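Local coordinates for protein blood group a-and b-cleaving endo-beta-galactosidase (Streptococcus pneumoniae, PDB 2YGL) that probably cleaves blood group A and B antigens as a family 98 endo-beta-galactosidase, the portion here being its tandem CBM51 carbohydrate-binding modules, at residues 179-183 with 184-188; 73-77 with 78-82; 290-294 with 295-299; 114-118 with 119-123; 214-217 with 218-221. One frame throughout, in Å; residues are numbered along the deposited sequence.

Contact 1: residues 179-183 with 184-188; sequences PDLLN and KGING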
loop_
_atom_site.group_PDB
_atom_site.type_symbol
_atom_site.label_atom_id
_atom_site.label_comp_id
_atom_site.label_asym_id
_atom_site.label_seq_id
_atom_site.Cartn_x
_atom_site.Cartn_y
_atom_site.Cartn_z
ATOM N N PRO A 179 -14.746 4.623 7.090
ATOM C CA PRO A 179 -15.814 5.575 6.789
ATOM C C PRO A 179 -15.284 7.000 6.626
ATOM O O PRO A 179 -15.677 7.693 5.684
ATOM C CB PRO A 179 -16.729 5.459 8.007
ATOM C CG PRO A 179 -16.576 4.041 8.430
ATOM C CD PRO A 179 -15.132 3.699 8.176
ATOM N N ASP A 180 -14.383 7.416 7.520
ATOM C CA ASP A 180 -13.720 8.723 7.434
ATOM C C ASP A 180 -13.063 8.980 6.077
ATOM O O ASP A 180 -13.218 10.060 5.504
ATOM C CB ASP A 180 -12.668 8.875 8.542
ATOM C CG ASP A 180 -13.261 9.350 9.853
ATOM O OD1 ASP A 180 -14.351 9.963 9.837
ATOM O OD2 ASP A 180 -12.626 9.121 10.905
ATOM N N LEU A 181 -12.330 7.985 5.579
ATOM C CA LEU A 181 -11.632 8.096 4.300
ATOM C C LEU A 181 -12.609 8.271 3.135
ATOM O O LEU A 181 -12.387 9.101 2.254
ATOM C CB LEU A 181 -10.718 6.884 4.068
ATOM C CG LEU A 181 -9.997 6.777 2.716
ATOM C CD1 LEU A 181 -9.028 7.936 2.489
ATOM C CD2 LEU A 181 -9.274 5.445 2.596
ATOM N N LEU A 182 -13.689 7.491 3.141
ATOM C CA LEU A 182 -14.712 7.596 2.102
ATOM C C LEU A 182 -15.504 8.899 2.211
ATOM O O LEU A 182 -16.013 9.403 1.208
ATOM C CB LEU A 182 -15.643 6.372 2.107
ATOM C CG LEU A 182 -15.008 4.993 1.859
ATOM C CD1 LEU A 182 -16.074 3.918 1.698
ATOM C CD2 LEU A 182 -14.072 4.998 0.647
ATOM N N ASN A 183 -15.586 9.443 3.426
ATOM C CA ASN A 183 -16.227 10.738 3.670
ATOM C C ASN A 183 -15.370 11.936 3.256
ATOM O O ASN A 183 -15.900 12.965 2.831
ATOM C CB ASN A 183 -16.641 10.873 5.140
ATOM C CG ASN A 183 -17.882 10.061 5.479
ATOM O OD1 ASN A 183 -18.028 9.564 6.598
ATOM N ND2 ASN A 183 -18.780 9.924 4.513
ATOM N N LYS A 184 -14.053 11.804 3.391
ATOM C CA LYS A 184 -13.124 12.850 2.959
ATOM C C LYS A 184 -12.924 12.802 1.445
ATOM O O LYS A 184 -12.906 13.842 0.782
ATOM C CB LYS A 184 -11.774 12.717 3.670
ATOM C CG LYS A 184 -10.809 13.876 3.385
ATOM C CD LYS A 184 -9.352 13.438 3.422
ATOM C CE LYS A 184 -8.810 13.373 4.843
ATOM N NZ LYS A 184 -7.368 12.993 4.853
ATOM N N GLY A 185 -12.778 11.591 0.911
ATOM C CA GLY A 185 -12.514 11.391 -0.511
ATOM C C GLY A 185 -11.164 10.749 -0.767
ATOM O O GLY A 185 -10.236 10.901 0.025
ATOM N N ILE A 186 -11.065 10.019 -1.874
ATOM C CA ILE A 186 -9.809 9.412 -2.308
ATOM C C ILE A 186 -9.447 9.971 -3.682
ATOM O O ILE A 186 -10.297 10.027 -4.576
ATOM C CB ILE A 186 -9.908 7.858 -2.390
ATOM C CG1 ILE A 186 -10.437 7.267 -1.077
ATOM C CG2 ILE A 186 -8.552 7.239 -2.760
ATOM C CD1 ILE A 186 -10.785 5.787 -1.152
ATOM N N ASN A 187 -8.194 10.396 -3.841
ATOM C CA ASN A 187 -7.675 10.816 -5.145
ATOM C C ASN A 187 -7.829 9.703 -6.173
ATOM O O ASN A 187 -7.365 8.584 -5.958
ATOM C CB ASN A 187 -6.198 11.223 -5.046
ATOM C CG ASN A 187 -5.995 12.565 -4.363
ATOM O OD1 ASN A 187 -6.950 13.304 -4.091
ATOM N ND2 ASN A 187 -4.738 12.895 -4.086
ATOM N N GLY A 188 -8.500 10.016 -7.277
ATOM C CA GLY A 188 -8.751 9.038 -8.336
ATOM C C GLY A 188 -10.025 8.241 -8.127
ATOM O O GLY A 188 -10.382 7.398 -8.956
#
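Leu181 lays its isopropyl end across the side chain of Ile186 at roughly a right angle, with CG of Leu181 3.8 Å from CG1 of Ile186. Both methyls of the leucine touch the same isoleucine, CD1 near CG1 and CD2 near CD1. The lean comes from CG of Leu181 standing anti to the backbone N (chi1 175°), a torsion that carries the branch toward the residues that follow. Leu182 adds a second, parallel contact: its CD2 lies 3.8 Å from CD1 of Ile186, the two side chains running side by side in the same direction. Both leucines belong to the short helix 179-184, and Gly185, with positive phi, is where the chain leaves it. The last turn is closed by two backbone bonds, from Lys184 N to Asp180 O at 2.9 Å and from Gly185 N to Leu181 O, also at 2.9 Å. After the glycine the chain runs on in extended form, bringing Ile186 back against Leu181 and Leu182. Leu182 and Ile186 both rest on Leu349 of strand 343-352, while Leu182 also reaches Ile266 and Tyr268 of strand 262-271.

Contact 2: residues 73-77 with 78-82; sequences YDISG and QGFEK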
loop_
_atom_site.group_PDB
_atom_site.type_symbol
_atom_site.label_atom_id
_atom_site.label_comp_id
_atom_site.label_asym_id
_atom_site.label_seq_id
_atom_site.Cartn_x
_atom_site.Cartn_y
_atom_site.Cartn_z
ATOM N N TYR A 73 17.778 -0.184 10.097
ATOM C CA TYR A 73 16.621 0.706 10.027
ATOM C C TYR A 73 15.340 -0.030 10.410
ATOM O O TYR A 73 15.129 -1.183 10.013
ATOM C CB TYR A 73 16.472 1.293 8.619
ATOM C CG TYR A 73 17.611 2.195 8.192
ATOM C CD1 TYR A 73 18.774 1.665 7.632
ATOM C CD2 TYR A 73 17.521 3.579 8.338
ATOM C CE1 TYR A 73 19.821 2.484 7.239
ATOM C CE2 TYR A 73 18.564 4.413 7.943
ATOM C CZ TYR A 73 19.713 3.855 7.396
ATOM O OH TYR A 73 20.753 4.663 7.002
ATOM N N ASP A 74 14.495 0.647 11.183
ATOM C CA ASP A 74 13.181 0.128 11.538
ATOM C C ASP A 74 12.211 0.430 10.407
ATOM O O ASP A 74 11.931 1.591 10.109
ATOM C CB ASP A 74 12.688 0.740 12.858
ATOM C CG ASP A 74 11.302 0.240 13.269
ATOM O OD1 ASP A 74 10.811 -0.770 12.714
ATOM O OD2 ASP A 74 10.698 0.865 14.166
ATOM N N ILE A 75 11.713 -0.625 9.773
ATOM C CA ILE A 75 10.770 -0.481 8.665
ATOM C C ILE A 75 9.392 -1.081 8.989
ATOM O O ILE A 75 8.617 -1.397 8.080
ATOM C CB ILE A 75 11.345 -1.046 7.328
ATOM C CG1 ILE A 75 11.734 -2.526 7.469
ATOM C CG2 ILE A 75 12.536 -0.200 6.866
ATOM C CD1 ILE A 75 11.947 -3.252 6.150
ATOM N N SER A 76 9.098 -1.212 10.284
ATOM C CA SER A 76 7.821 -1.766 10.762
ATOM C C SER A 76 6.621 -0.978 10.251
ATOM O O SER A 76 6.597 0.249 10.346
ATOM C CB SER A 76 7.783 -1.806 12.292
ATOM O OG SER A 76 8.782 -2.663 12.807
ATOM N N GLY A 77 5.640 -1.693 9.701
ATOM C CA GLY A 77 4.392 -1.097 9.204
ATOM C C GLY A 77 4.526 -0.094 8.067
ATOM O O GLY A 77 3.543 0.536 7.672
ATOM N N GLN A 78 5.737 0.044 7.532
ATOM C CA GLN A 78 6.043 1.061 6.522
ATOM C C GLN A 78 5.577 0.671 5.124
ATOM O O GLN A 78 5.381 1.537 4.266
ATOM C CB GLN A 78 7.546 1.339 6.498
ATOM C CG GLN A 78 8.103 1.938 7.778
ATOM C CD GLN A 78 8.075 3.445 7.779
ATOM O OE1 GLN A 78 7.010 4.059 7.847
ATOM N NE2 GLN A 78 9.252 4.056 7.710
ATOM N N GLY A 79 5.426 -0.631 4.893
ATOM C CA GLY A 79 4.920 -1.149 3.627
ATOM C C GLY A 79 5.888 -1.108 2.455
ATOM O O GLY A 79 5.458 -1.088 1.300
ATOM N N PHE A 80 7.190 -1.100 2.741
ATOM C CA PHE A 80 8.202 -1.143 1.682
ATOM C C PHE A 80 8.213 -2.502 0.991
ATOM O O PHE A 80 7.987 -3.532 1.626
ATOM C CB PHE A 80 9.595 -0.802 2.222
ATOM C CG PHE A 80 9.731 0.614 2.711
ATOM C CD1 PHE A 80 9.518 1.689 1.850
ATOM C CD2 PHE A 80 10.089 0.874 4.030
ATOM C CE1 PHE A 80 9.646 3.002 2.301
ATOM C CE2 PHE A 80 10.221 2.183 4.488
ATOM C CZ PHE A 80 9.998 3.249 3.622
ATOM N N GLU A 81 8.477 -2.492 -0.311
ATOM C CA GLU A 81 8.398 -3.699 -1.130
ATOM C C GLU A 81 9.764 -4.144 -1.652
ATOM O O GLU A 81 9.999 -5.339 -1.847
ATOM C CB GLU A 81 7.432 -3.480 -2.297
ATOM C CG GLU A 81 5.992 -3.204 -1.865
ATOM C CD GLU A 81 5.168 -2.494 -2.931
ATOM O OE1 GLU A 81 5.389 -2.740 -4.137
ATOM O OE2 GLU A 81 4.291 -1.687 -2.556
ATOM N N LYS A 82 10.652 -3.179 -1.881
ATOM C CA LYS A 82 11.979 -3.453 -2.427
ATOM C C LYS A 82 13.058 -2.611 -1.759
ATOM O O LYS A 82 12.795 -1.500 -1.283
ATOM C CB LYS A 82 12.010 -3.198 -3.942
ATOM C CG LYS A 82 11.222 -4.200 -4.784
ATOM C CD LYS A 82 10.992 -3.683 -6.202
ATOM C CE LYS A 82 12.054 -4.177 -7.173
ATOM N NZ LYS A 82 11.798 -5.580 -7.613
HETATM O O HOH W 1 8.465 -1.935 5.388
#
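This is a local turn contact, in which a type II beta turn from Ile75 to Gln78 takes the chain out of strand 69-74 and starts the crossing to strand 82-87 in the first NPCBM/NEW2 module, a beta-sandwich. These two strands belong to different sheets, so the loop passes from one layer to the other. The turn is closed by a rather long bond from Gln78 N to Ile75 O, 3.3 Å, whose donor stands well above the carbonyl plane. CG of Gln78 lies 3.4 Å from Ile75 O, and its chain bends at chi2 across the turn. Gly77 takes the positive phi that a type II turn has at its third position.

Overlapping its start, an Asx turn ties Asp74 to Ser76. OD1 of Asp74 accepts the backbone N of Ser76 from above the carboxylate plane, at 3.0 Å, and on its syn lone pair it accepts OG of Ser76, at 2.8 Å. One carboxylate oxygen thus holds both the main chain and the hydroxyl of the same residue.

On the buried side, Ile75 and Phe80 pack against each other and both touch Leu168 of strand 160-171. The branch methyl CG2 of Ile75 lies 3.9 Å from CD2 of the phenylalanine, approaching the ring at a slant. With chi1 of Ile75 at 57°, CG2 stands beside the backbone N, anti to the carbonyl carbon, and meets the ring there together with CB. A water spans the loop, donating to Ile75 O at 2.7 Å and accepting from Phe80 N at 3.1 Å.

Contact 3: residues 290-294 with 295-299; sequences VVADG and KVIYS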
loop_
_atom_site.group_PDB
_atom_site.type_symbol
_atom_site.label_atom_id
_atom_site.label_comp_id
_atom_site.label_asym_id
_atom_site.label_seq_id
_atom_site.Cartn_x
_atom_site.Cartn_y
_atom_site.Cartn_z
ATOM N N VAL A 290 -22.070 -7.840 -6.415
ATOM C CA VAL A 290 -21.444 -7.013 -7.441
ATOM C C VAL A 290 -21.191 -7.913 -8.647
ATOM O O VAL A 290 -20.535 -8.952 -8.535
ATOM C CB VAL A 290 -20.134 -6.354 -6.957
ATOM C CG1 VAL A 290 -19.551 -5.446 -8.045
ATOM C CG2 VAL A 290 -20.373 -5.555 -5.683
ATOM N N VAL A 291 -21.736 -7.517 -9.793
ATOM C CA VAL A 291 -21.727 -8.357 -10.986
ATOM C C VAL A 291 -21.028 -7.636 -12.142
ATOM O O VAL A 291 -21.446 -6.550 -12.548
ATOM C CB VAL A 291 -23.168 -8.769 -11.396
ATOM C CG1 VAL A 291 -23.145 -9.828 -12.480
ATOM C CG2 VAL A 291 -23.956 -9.279 -10.183
ATOM N N ALA A 292 -19.956 -8.242 -12.648
ATOM C CA ALA A 292 -19.214 -7.706 -13.787
ATOM C C ALA A 292 -19.480 -8.536 -15.038
ATOM O O ALA A 292 -19.144 -9.722 -15.088
ATOM C CB ALA A 292 -17.720 -7.656 -13.480
ATOM N N ASP A 293 -20.091 -7.900 -16.037
ATOM C CA ASP A 293 -20.487 -8.550 -17.299
ATOM C C ASP A 293 -21.217 -9.881 -17.093
ATOM O O ASP A 293 -20.892 -10.884 -17.731
ATOM C CB ASP A 293 -19.278 -8.725 -18.236
ATOM C CG ASP A 293 -18.666 -7.396 -18.656
ATOM O OD1 ASP A 293 -19.423 -6.425 -18.874
ATOM O OD2 ASP A 293 -17.426 -7.321 -18.767
ATOM N N GLY A 294 -22.196 -9.880 -16.191
ATOM C CA GLY A 294 -23.010 -11.066 -15.933
ATOM C C GLY A 294 -22.392 -12.056 -14.962
ATOM O O GLY A 294 -23.024 -13.045 -14.600
ATOM N N LYS A 295 -21.164 -11.782 -14.526
ATOM C CA LYS A 295 -20.447 -12.666 -13.615
ATOM C C LYS A 295 -20.331 -12.059 -12.215
ATOM O O LYS A 295 -19.827 -10.943 -12.046
ATOM C CB LYS A 295 -19.059 -12.997 -14.178
ATOM C CG LYS A 295 -18.371 -14.182 -13.510
ATOM C CD LYS A 295 -17.003 -14.449 -14.141
ATOM C CE LYS A 295 -16.334 -15.685 -13.550
ATOM N NZ LYS A 295 -15.874 -15.478 -12.145
ATOM N N VAL A 296 -20.806 -12.804 -11.219
ATOM C CA VAL A 296 -20.723 -12.381 -9.822
ATOM C C VAL A 296 -19.260 -12.353 -9.386
ATOM O O VAL A 296 -18.580 -13.381 -9.406
ATOM C CB VAL A 296 -21.558 -13.309 -8.891
ATOM C CG1 VAL A 296 -21.353 -12.949 -7.430
ATOM C CG2 VAL A 296 -23.040 -13.236 -9.250
ATOM N N ILE A 297 -18.778 -11.164 -9.025
ATOM C CA ILE A 297 -17.401 -10.993 -8.554
ATOM C C ILE A 297 -17.343 -10.691 -7.058
ATOM O O ILE A 297 -16.270 -10.734 -6.451
ATOM C CB ILE A 297 -16.617 -9.928 -9.372
ATOM C CG1 ILE A 297 -17.315 -8.561 -9.308
ATOM C CG2 ILE A 297 -16.418 -10.410 -10.815
ATOM C CD1 ILE A 297 -16.446 -7.396 -9.749
ATOM N N TYR A 298 -18.501 -10.372 -6.478
ATOM C CA TYR A 298 -18.673 -10.308 -5.030
ATOM C C TYR A 298 -20.064 -10.793 -4.622
ATOM O O TYR A 298 -21.063 -10.424 -5.241
ATOM C CB TYR A 298 -18.456 -8.890 -4.474
ATOM C CG TYR A 298 -18.779 -8.817 -2.991
ATOM C CD1 TYR A 298 -17.806 -9.097 -2.032
ATOM C CD2 TYR A 298 -20.072 -8.515 -2.548
ATOM C CE1 TYR A 298 -18.099 -9.060 -0.677
ATOM C CE2 TYR A 298 -20.379 -8.481 -1.192
ATOM C CZ TYR A 298 -19.388 -8.752 -0.264
ATOM O OH TYR A 298 -19.679 -8.716 1.077
ATOM N N SER A 299 -20.112 -11.606 -3.569
ATOM C CA SER A 299 -21.368 -11.999 -2.937
ATOM C C SER A 299 -21.244 -11.931 -1.419
ATOM O O SER A 299 -20.260 -12.404 -0.845
ATOM C CB SER A 299 -21.779 -13.403 -3.368
ATOM O OG SER A 299 -23.067 -13.721 -2.875
#
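Val290 packs against two consecutive residues of the returning strand, Ile297 and Tyr298. Its CB comes within 3.9 Å of CB of Tyr298, and its CG1 lies 4.0 Å from CG1 of Ile297. The backbone explains the doubling: Val290 O accepts both Ile297 N, at 2.9 Å and nearly along the C=O axis, and Tyr298 N, at 3.2 Å on a lone pair in the carbonyl plane. CG1 of Ile297 sits between its backbone N and carbonyl carbon (chi1 59°), and its CD1 and CG2 both touch CB of Ala292 at 4.0 Å. This apolar side continues into Val317 and Val319 of strand 315-320.

The other face is looser. There Val291 and the exposed Val296 form a non-hydrogen-bonded pair, meeting through their CG2 methyls at 4.2 Å. At the exposed end, Lys295 leads its ammonium away from the hairpin, and OD1 of Asp293 accepts from the backbone N atoms of Gln326 and Thr327. Lys295 N bonds to Ala292 O at 2.9 Å, closing a type I' turn through Asp293 and Gly294. The arrangement is a beta hairpin with a two-residue type I' loop and a classic bulge, at the edge of a five-stranded antiparallel sheet in the second module.

Contact 4: residues 114-118 with 119-123; sequences VVYSS and SVTNP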
loop_
_atom_site.group_PDB
_atom_site.type_symbol
_atom_site.label_atom_id
_atom_site.label_comp_id
_atom_site.label_asym_id
_atom_site.label_seq_id
_atom_site.Cartn_x
_atom_site.Cartn_y
_atom_site.Cartn_z
ATOM N N VAL A 114 19.596 -13.433 5.898
ATOM C CA VAL A 114 20.454 -12.881 4.851
ATOM C C VAL A 114 19.696 -12.914 3.526
ATOM O O VAL A 114 19.400 -13.988 2.996
ATOM C CB VAL A 114 21.796 -13.654 4.728
ATOM C CG1 VAL A 114 22.616 -13.141 3.547
ATOM C CG2 VAL A 114 22.596 -13.549 6.022
ATOM N N VAL A 115 19.369 -11.735 3.007
ATOM C CA VAL A 115 18.611 -11.633 1.757
ATOM C C VAL A 115 19.500 -11.299 0.556
ATOM O O VAL A 115 19.084 -11.445 -0.595
ATOM C CB VAL A 115 17.406 -10.659 1.867
ATOM C CG1 VAL A 115 16.337 -11.248 2.786
ATOM C CG2 VAL A 115 17.843 -9.276 2.346
ATOM N N TYR A 116 20.720 -10.855 0.843
ATOM C CA TYR A 116 21.761 -10.697 -0.167
ATOM C C TYR A 116 23.140 -10.910 0.450
ATOM O O TYR A 116 23.413 -10.450 1.561
ATOM C CB TYR A 116 21.699 -9.321 -0.848
ATOM C CG TYR A 116 22.915 -9.035 -1.711
ATOM C CD1 TYR A 116 24.059 -8.444 -1.167
ATOM C CD2 TYR A 116 22.933 -9.378 -3.061
ATOM C CE1 TYR A 116 25.183 -8.196 -1.949
ATOM C CE2 TYR A 116 24.053 -9.133 -3.850
ATOM C CZ TYR A 116 25.172 -8.543 -3.285
ATOM O OH TYR A 116 26.280 -8.296 -4.056
ATOM N N SER A 117 24.001 -11.605 -0.287
ATOM C CA SER A 117 25.405 -11.741 0.075
ATOM C C SER A 117 26.270 -11.592 -1.168
ATOM O O SER A 117 25.974 -12.175 -2.212
ATOM C CB SER A 117 25.672 -13.090 0.745
ATOM O OG SER A 117 27.034 -13.200 1.121
ATOM N N SER A 118 27.342 -10.812 -1.045
ATOM C CA SER A 118 28.282 -10.597 -2.145
ATOM C C SER A 118 29.161 -11.824 -2.421
ATOM O O SER A 118 29.877 -11.860 -3.422
ATOM C CB SER A 118 29.157 -9.367 -1.872
ATOM O OG SER A 118 29.945 -9.536 -0.705
ATOM N N SER A 119 29.096 -12.821 -1.537
ATOM C CA SER A 119 29.894 -14.051 -1.653
ATOM C C SER A 119 29.631 -14.827 -2.938
ATOM O O SER A 119 30.533 -15.473 -3.472
ATOM C CB SER A 119 29.633 -14.973 -0.461
ATOM O OG SER A 119 29.961 -14.334 0.753
ATOM N N VAL A 120 28.389 -14.760 -3.413
ATOM C CA VAL A 120 27.939 -15.483 -4.603
ATOM C C VAL A 120 28.711 -15.046 -5.855
ATOM O O VAL A 120 29.278 -15.878 -6.569
ATOM C CB VAL A 120 26.402 -15.307 -4.812
ATOM C CG1 VAL A 120 25.921 -16.035 -6.067
ATOM C CG2 VAL A 120 25.636 -15.793 -3.589
ATOM N N THR A 121 28.743 -13.739 -6.099
ATOM C CA THR A 121 29.400 -13.188 -7.284
ATOM C C THR A 121 30.845 -12.763 -7.004
ATOM O O THR A 121 31.674 -12.726 -7.916
ATOM C CB THR A 121 28.615 -11.986 -7.855
ATOM O OG1 THR A 121 28.526 -10.960 -6.860
ATOM C CG2 THR A 121 27.206 -12.404 -8.274
ATOM N N ASN A 122 31.134 -12.440 -5.744
ATOM C CA ASN A 122 32.454 -11.957 -5.333
ATOM C C ASN A 122 32.994 -12.726 -4.125
ATOM O O ASN A 122 33.024 -12.184 -3.014
ATOM C CB ASN A 122 32.402 -10.460 -4.990
ATOM C CG ASN A 122 32.057 -9.585 -6.182
ATOM O OD1 ASN A 122 32.933 -8.952 -6.771
ATOM N ND2 ASN A 122 30.778 -9.532 -6.532
ATOM N N PRO A 123 33.426 -13.989 -4.330
ATOM C CA PRO A 123 33.930 -14.804 -3.217
ATOM C C PRO A 123 35.171 -14.213 -2.551
ATOM O O PRO A 123 35.375 -14.398 -1.352
ATOM C CB PRO A 123 34.277 -16.138 -3.886
ATOM C CG PRO A 123 34.470 -15.803 -5.327
ATOM C CD PRO A 123 33.469 -14.732 -5.603
HETATM O O HOH W 2 32.147 -11.083 -0.830
#
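Ser118 meets the following residues mainly through its carbonyl: Ser118 O accepts Asn122 N at 2.7 Å, nearly in line with the C=O bond, and CB of Asn122 closes to 3.3 Å from the same oxygen. Its hydroxyl, placed between the backbone N and the carbonyl carbon (chi1 62°), has two partners. It donates to a water 2.7 Å from Ser118 OG, which in turn donates to Asn122 O at 2.6 Å, and OG accepts from Ile106 N. The buried serine thereby ties the loop 119-123 to the neighbouring strand 105-110. These residues follow strand 113-117, the edge of the five-stranded sheet of the first NPCBM/NEW2 module, where a type I turn from Ser117 to Val120 bends the chain into residues 119-121, which have helical backbone angles but lack regular helix bonds. Ser119 and Ser117 face each other across this bend, their OG atoms hydrogen-bonded at 3.2 Å. Ser117 also touches Glu107, and Ser119 touches Arg105, both on strand 105-110. Toward strand 133-138, ND2 of Asn122 makes a weak bond to OG1 of Thr121 at 2.7 Å, and both side chains lean on Gln133, as does that of Tyr116, whose buried OH has no polar partner in the model.

Contact 5: residues 214-217 with 218-221; sequences DKPF and TPGN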
loop_
_atom_site.group_PDB
_atom_site.type_symbol
_atom_site.label_atom_id
_atom_site.label_comp_id
_atom_site.label_asym_id
_atom_site.label_seq_id
_atom_site.Cartn_x
_atom_site.Cartn_y
_atom_site.Cartn_z
ATOM N N ASP A 214 -26.989 9.855 -2.553
ATOM C CA ASP A 214 -26.521 10.455 -1.296
ATOM C C ASP A 214 -27.598 10.529 -0.200
ATOM O O ASP A 214 -27.460 11.278 0.775
ATOM C CB ASP A 214 -25.870 11.827 -1.554
ATOM C CG ASP A 214 -24.732 11.753 -2.569
ATOM O OD1 ASP A 214 -24.063 10.705 -2.654
ATOM O OD2 ASP A 214 -24.505 12.742 -3.287
ATOM N N LYS A 215 -28.655 9.730 -0.365
ATOM C CA LYS A 215 -29.788 9.679 0.564
ATOM C C LYS A 215 -30.337 8.253 0.627
ATOM O O LYS A 215 -30.229 7.509 -0.352
ATOM C CB LYS A 215 -30.926 10.600 0.098
ATOM C CG LYS A 215 -30.539 12.027 -0.239
ATOM C CD LYS A 215 -31.626 12.691 -1.056
ATOM C CE LYS A 215 -31.110 13.944 -1.732
ATOM N NZ LYS A 215 -32.179 14.599 -2.537
ATOM N N PRO A 216 -30.942 7.869 1.771
ATOM C CA PRO A 216 -31.699 6.614 1.790
ATOM C C PRO A 216 -32.947 6.730 0.915
ATOM O O PRO A 216 -33.434 7.839 0.684
ATOM C CB PRO A 216 -32.078 6.445 3.267
ATOM C CG PRO A 216 -31.954 7.808 3.864
ATOM C CD PRO A 216 -30.855 8.484 3.107
ATOM N N PHE A 217 -33.446 5.595 0.431
ATOM C CA PHE A 217 -34.528 5.567 -0.553
ATOM C C PHE A 217 -35.808 6.300 -0.124
ATOM O O PHE A 217 -36.243 7.238 -0.800
ATOM C CB PHE A 217 -34.847 4.118 -0.954
ATOM C CG PHE A 217 -35.853 4.000 -2.064
ATOM C CD1 PHE A 217 -37.215 3.940 -1.783
ATOM C CD2 PHE A 217 -35.438 3.945 -3.394
ATOM C CE1 PHE A 217 -38.152 3.821 -2.806
ATOM C CE2 PHE A 217 -36.371 3.828 -4.430
ATOM C CZ PHE A 217 -37.729 3.766 -4.134
ATOM N N THR A 218 -36.409 5.867 0.984
ATOM C CA THR A 218 -37.713 6.398 1.398
ATOM C C THR A 218 -37.668 7.885 1.779
ATOM O O THR A 218 -38.422 8.672 1.212
ATOM C CB THR A 218 -38.401 5.507 2.470
ATOM O OG1 THR A 218 -38.733 4.246 1.880
ATOM C CG2 THR A 218 -39.687 6.152 2.999
ATOM N N PRO A 219 -36.778 8.279 2.721
ATOM C CA PRO A 219 -36.686 9.710 3.033
ATOM C C PRO A 219 -36.338 10.572 1.812
ATOM O O PRO A 219 -36.895 11.658 1.652
ATOM C CB PRO A 219 -35.572 9.770 4.080
ATOM C CG PRO A 219 -35.625 8.438 4.742
ATOM C CD PRO A 219 -35.947 7.474 3.640
ATOM N N GLY A 220 -35.445 10.079 0.956
ATOM C CA GLY A 220 -35.080 10.782 -0.274
ATOM C C GLY A 220 -36.262 11.014 -1.202
ATOM O O GLY A 220 -36.455 12.122 -1.709
ATOM N N ASN A 221 -37.054 9.969 -1.424
ATOM C CA ASN A 221 -38.273 10.083 -2.231
ATOM C C ASN A 221 -39.403 10.866 -1.542
ATOM O O ASN A 221 -40.379 11.254 -2.186
ATOM C CB ASN A 221 -38.760 8.699 -2.679
ATOM C CG ASN A 221 -37.913 8.115 -3.801
ATOM O OD1 ASN A 221 -38.005 8.542 -4.952
ATOM N ND2 ASN A 221 -37.092 7.126 -3.470
HETATM O O HOH W 3 -34.941 14.367 -1.540
#
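Asn221 places its amide nitrogen over the ring of Phe217, with ND2 3.3 Å above the ring plane and over its centre. The amide and ring planes stand 52° apart, and ND2 lies 3.5 Å from CZ of Phe217, so the nitrogen rather than the whole flat amide does the touching. The same ND2 donates to Phe217 O at 2.8 Å, from well above the carbonyl plane. Asn221 N reaches that oxygen too, at 2.9 Å, so two donors of one residue grip a single carbonyl. CG of Phe217 points anti to the backbone N (chi1 -174°), which turns the ring toward the amide; OG1 of Thr218 lies in the ring plane at its edge.

One residue back, Pro216 occupies the N-cap position of the short helix, and its carbonyl takes the first helical bond, from Gly220 N to Pro216 O at 3.0 Å. The rings of Pro216 and Pro219 cross at about a right angle, their CG atoms 3.8 Å apart. Beside them the extended Lys215 chain passes the glycine, CD of Lys215 lying 4.0 Å from CA of Gly220, and its NZ bonds to Asn225 OD1.

Further out, ND2 of Asn221 also bonds to Thr210 O, Thr218 OG1 to Glu342, and the ring of Phe217 meets that of His202. Helix 217-221 follows strand 212-213 after the short loop 214-216, packed among the loops of the second module.

In the fold
Along the chain the order is contact 2, contact 4, contact 1, contact 5, contact 3. Contacts 2 and 4 lie in the first NPCBM/NEW2 module, their centres about 22 Å apart, and both reach its five-stranded sheet, through strands 69-74 and 113-117. Contacts 5 and 3 belong to the second module, with centres about 25 Å apart. Contact 1, on helix 179-184, leads into strand 189-191 of that module; its centre is about 25 Å from contact 2 and about 21 Å from contact 5. Contacts 4 and 5 are farthest apart, about 64 Å between centres on opposite sides of the chain's centre, reflecting the elongated arrangement of two modules that probably both serve carbohydrate binding.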